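Long-range contact in N-acetylmuramoyl-L-alanine amidase XlyA (Bacillus subtilis, PDB 3RDR), which hydrolyses the amide bond between N-acetylmuramoyl residues and L-amino acids in cell-wall peptidoglycan, here represented by its zinc-bearing N-terminal catalytic domain: residues Y28-N33 against R90-I95. Numbering follows the deposited sequence.
Sequences YITVHN and RASIGI. With ZN (zinc ion), chain B.
T30 and S92 meet tip to tip, with T30 OG1 donating a 2.8 Å hydrogen bond to S92 OG across two neighbouring parallel strands, 28-33 and 92-97, of the central mixed sheet. With OG1 anti to its carbonyl carbon (chi1 -57°), T30 reaches back along the strand to S92. Hydroxyls suit this spot because each can accept and donate at once: T30 OG1 accepts from W136 NE1 and S92 OG donates onward to G88 O, joining the sheet to helices 133-137 and 87-90. On the same face, Y28 CB rests 3.5 Å from S92 CB, and the ring of Y28 turns its edge to A91 O while meeting W136 edge-to-face.

The face of I29, V31, I93 and I95 is apolar, as suits beta-branched residues in a buried strand; the first three pack on helix 105-122. I29 CG2 presses against I95 CD1 at 3.4 Å, tighter than usual van der Waals contact, as the two chains cross obliquely.

Parallel backbone bonding sets the register. Y28 and T30 each use both N-H and C=O towards strand 92-97 or A91 just before it; H32 N continues the series on I95 O at 2.7 Å, and H32 pairs onward with I97.

On the face of T30 and S92, the H32 ring (CG anti to its carbonyl carbon, chi1 -54°) turns its CD2 edge to I95, CD2 lying 3.3 Å from I95 O. G94 brings no side chain to crowd that edge. H32 ND1 binds zinc at 2.2 Å, with H133 and C141 as further ligands, and NE2 bonds H80 ND1, so metal and second-shell histidine together fix the ring's rotation. In this T7 lysozyme-type amidase fold, the paired strands thus anchor a zinc ligand through its main chain. With ND1 on the metal, a neutral H32 ring carries its proton on NE2, and zinc, drawing electron density from the ring, would probably make that N-H a stronger donor to H80.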
loop_
_atom_site.group_PDB
_atom_site.type_symbol
_atom_site.label_atom_id
_atom_site.label_comp_id
_atom_site.label_asym_id
_atom_site.label_seq_id
_atom_site.Cartn_x
_atom_site.Cartn_y
_atom_site.Cartn_z
ATOM N N TYR A 28 -11.886 -2.260 -2.046
ATOM C CA TYR A 28 -10.734 -2.962 -2.608
ATOM C C TYR A 28 -9.457 -2.704 -1.818
ATOM O O TYR A 28 -9.391 -1.803 -0.975
ATOM C CB TYR A 28 -10.478 -2.507 -4.048
ATOM C CG TYR A 28 -11.641 -2.665 -4.998
ATOM C CD1 TYR A 28 -11.805 -3.833 -5.746
ATOM C CD2 TYR A 28 -12.569 -1.640 -5.163
ATOM C CE1 TYR A 28 -12.868 -3.970 -6.644
ATOM C CE2 TYR A 28 -13.636 -1.767 -6.052
ATOM C CZ TYR A 28 -13.778 -2.932 -6.790
ATOM O OH TYR A 28 -14.817 -3.048 -7.684
ATOM N N ILE A 29 -8.444 -3.510 -2.120
ATOM C CA ILE A 29 -7.122 -3.395 -1.524
ATOM C C ILE A 29 -6.161 -3.494 -2.706
ATOM O O ILE A 29 -6.131 -4.503 -3.416
ATOM C CB ILE A 29 -6.862 -4.526 -0.516
ATOM C CG1 ILE A 29 -7.793 -4.355 0.687
ATOM C CG2 ILE A 29 -5.407 -4.506 -0.059
ATOM C CD1 ILE A 29 -7.731 -5.497 1.696
ATOM N N THR A 30 -5.401 -2.425 -2.931
ATOM C CA THR A 30 -4.460 -2.352 -4.042
ATOM C C THR A 30 -3.009 -2.536 -3.585
ATOM O O THR A 30 -2.520 -1.810 -2.721
ATOM C CB THR A 30 -4.613 -1.005 -4.772
ATOM O OG1 THR A 30 -5.974 -0.857 -5.205
ATOM C CG2 THR A 30 -3.698 -0.937 -5.992
ATOM N N VAL A 31 -2.321 -3.503 -4.186
ATOM C CA VAL A 31 -0.933 -3.811 -3.824
ATOM C C VAL A 31 0.110 -3.226 -4.768
ATOM O O VAL A 31 -0.034 -3.298 -5.986
ATOM C CB VAL A 31 -0.724 -5.341 -3.757
ATOM C CG1 VAL A 31 0.705 -5.663 -3.323
ATOM C CG2 VAL A 31 -1.732 -5.951 -2.798
ATOM N N HIS A 32 1.166 -2.658 -4.184
ATOM C CA HIS A 32 2.265 -2.050 -4.934
ATOM C C HIS A 32 3.608 -2.598 -4.437
ATOM O O HIS A 32 3.682 -3.260 -3.404
ATOM C CB HIS A 32 2.322 -0.529 -4.706
ATOM C CG HIS A 32 1.044 0.202 -4.982
ATOM N ND1 HIS A 32 0.839 0.935 -6.130
ATOM C CD2 HIS A 32 -0.063 0.383 -4.222
ATOM C CE1 HIS A 32 -0.333 1.540 -6.066
ATOM N NE2 HIS A 32 -0.901 1.221 -4.917
ATOM N N ASN A 33 4.662 -2.288 -5.184
ATOM C CA ASN A 33 6.039 -2.638 -4.834
ATOM C C ASN A 33 6.748 -1.307 -5.074
ATOM O O ASN A 33 6.569 -0.704 -6.128
ATOM C CB ASN A 33 6.611 -3.720 -5.763
ATOM C CG ASN A 33 6.234 -5.137 -5.331
ATOM O OD1 ASN A 33 6.524 -6.105 -6.034
ATOM N ND2 ASN A 33 5.594 -5.263 -4.172
ATOM N N ARG A 90 -10.285 6.179 -5.307
ATOM C CA ARG A 90 -11.394 6.537 -4.422
ATOM C C ARG A 90 -12.086 5.430 -3.630
ATOM O O ARG A 90 -12.947 5.720 -2.800
ATOM C CB ARG A 90 -12.444 7.315 -5.225
ATOM C CG ARG A 90 -11.899 8.592 -5.888
ATOM C CD ARG A 90 -11.516 9.653 -4.856
ATOM N NE ARG A 90 -12.670 10.143 -4.104
ATOM C CZ ARG A 90 -13.527 11.063 -4.549
ATOM N NH1 ARG A 90 -13.366 11.613 -5.746
ATOM N NH2 ARG A 90 -14.560 11.428 -3.798
ATOM N N ALA A 91 -11.725 4.173 -3.864
ATOM C CA ALA A 91 -12.373 3.089 -3.127
ATOM C C ALA A 91 -11.468 1.915 -2.782
ATOM O O ALA A 91 -11.927 0.773 -2.729
ATOM C CB ALA A 91 -13.598 2.583 -3.902
ATOM N N SER A 92 -10.186 2.172 -2.556
ATOM C CA SER A 92 -9.297 1.078 -2.191
ATOM C C SER A 92 -8.212 1.536 -1.241
ATOM O O SER A 92 -7.861 2.717 -1.193
ATOM C CB SER A 92 -8.655 0.438 -3.434
ATOM O OG SER A 92 -7.476 1.117 -3.846
ATOM N N ILE A 93 -7.705 0.584 -0.469
ATOM C CA ILE A 93 -6.632 0.841 0.473
ATOM C C ILE A 93 -5.339 0.501 -0.259
ATOM O O ILE A 93 -5.171 -0.621 -0.740
ATOM C CB ILE A 93 -6.764 -0.057 1.716
ATOM C CG1 ILE A 93 -8.086 0.242 2.432
ATOM C CG2 ILE A 93 -5.586 0.168 2.654
ATOM C CD1 ILE A 93 -8.394 -0.705 3.581
ATOM N N GLY A 94 -4.445 1.479 -0.368
ATOM C CA GLY A 94 -3.181 1.258 -1.046
ATOM C C GLY A 94 -2.087 0.755 -0.116
ATOM O O GLY A 94 -1.867 1.323 0.965
ATOM N N ILE A 95 -1.408 -0.312 -0.535
ATOM C CA ILE A 95 -0.319 -0.902 0.242
ATOM C C ILE A 95 0.969 -1.000 -0.574
ATOM O O ILE A 95 0.970 -1.501 -1.701
ATOM C CB ILE A 95 -0.659 -2.341 0.738
ATOM C CG1 ILE A 95 -1.870 -2.318 1.676
ATOM C CG2 ILE A 95 0.528 -2.926 1.502
ATOM C CD1 ILE A 95 -3.185 -2.161 0.971
HETATM ZN ZN ZN B . 2.050 0.870 -7.998
#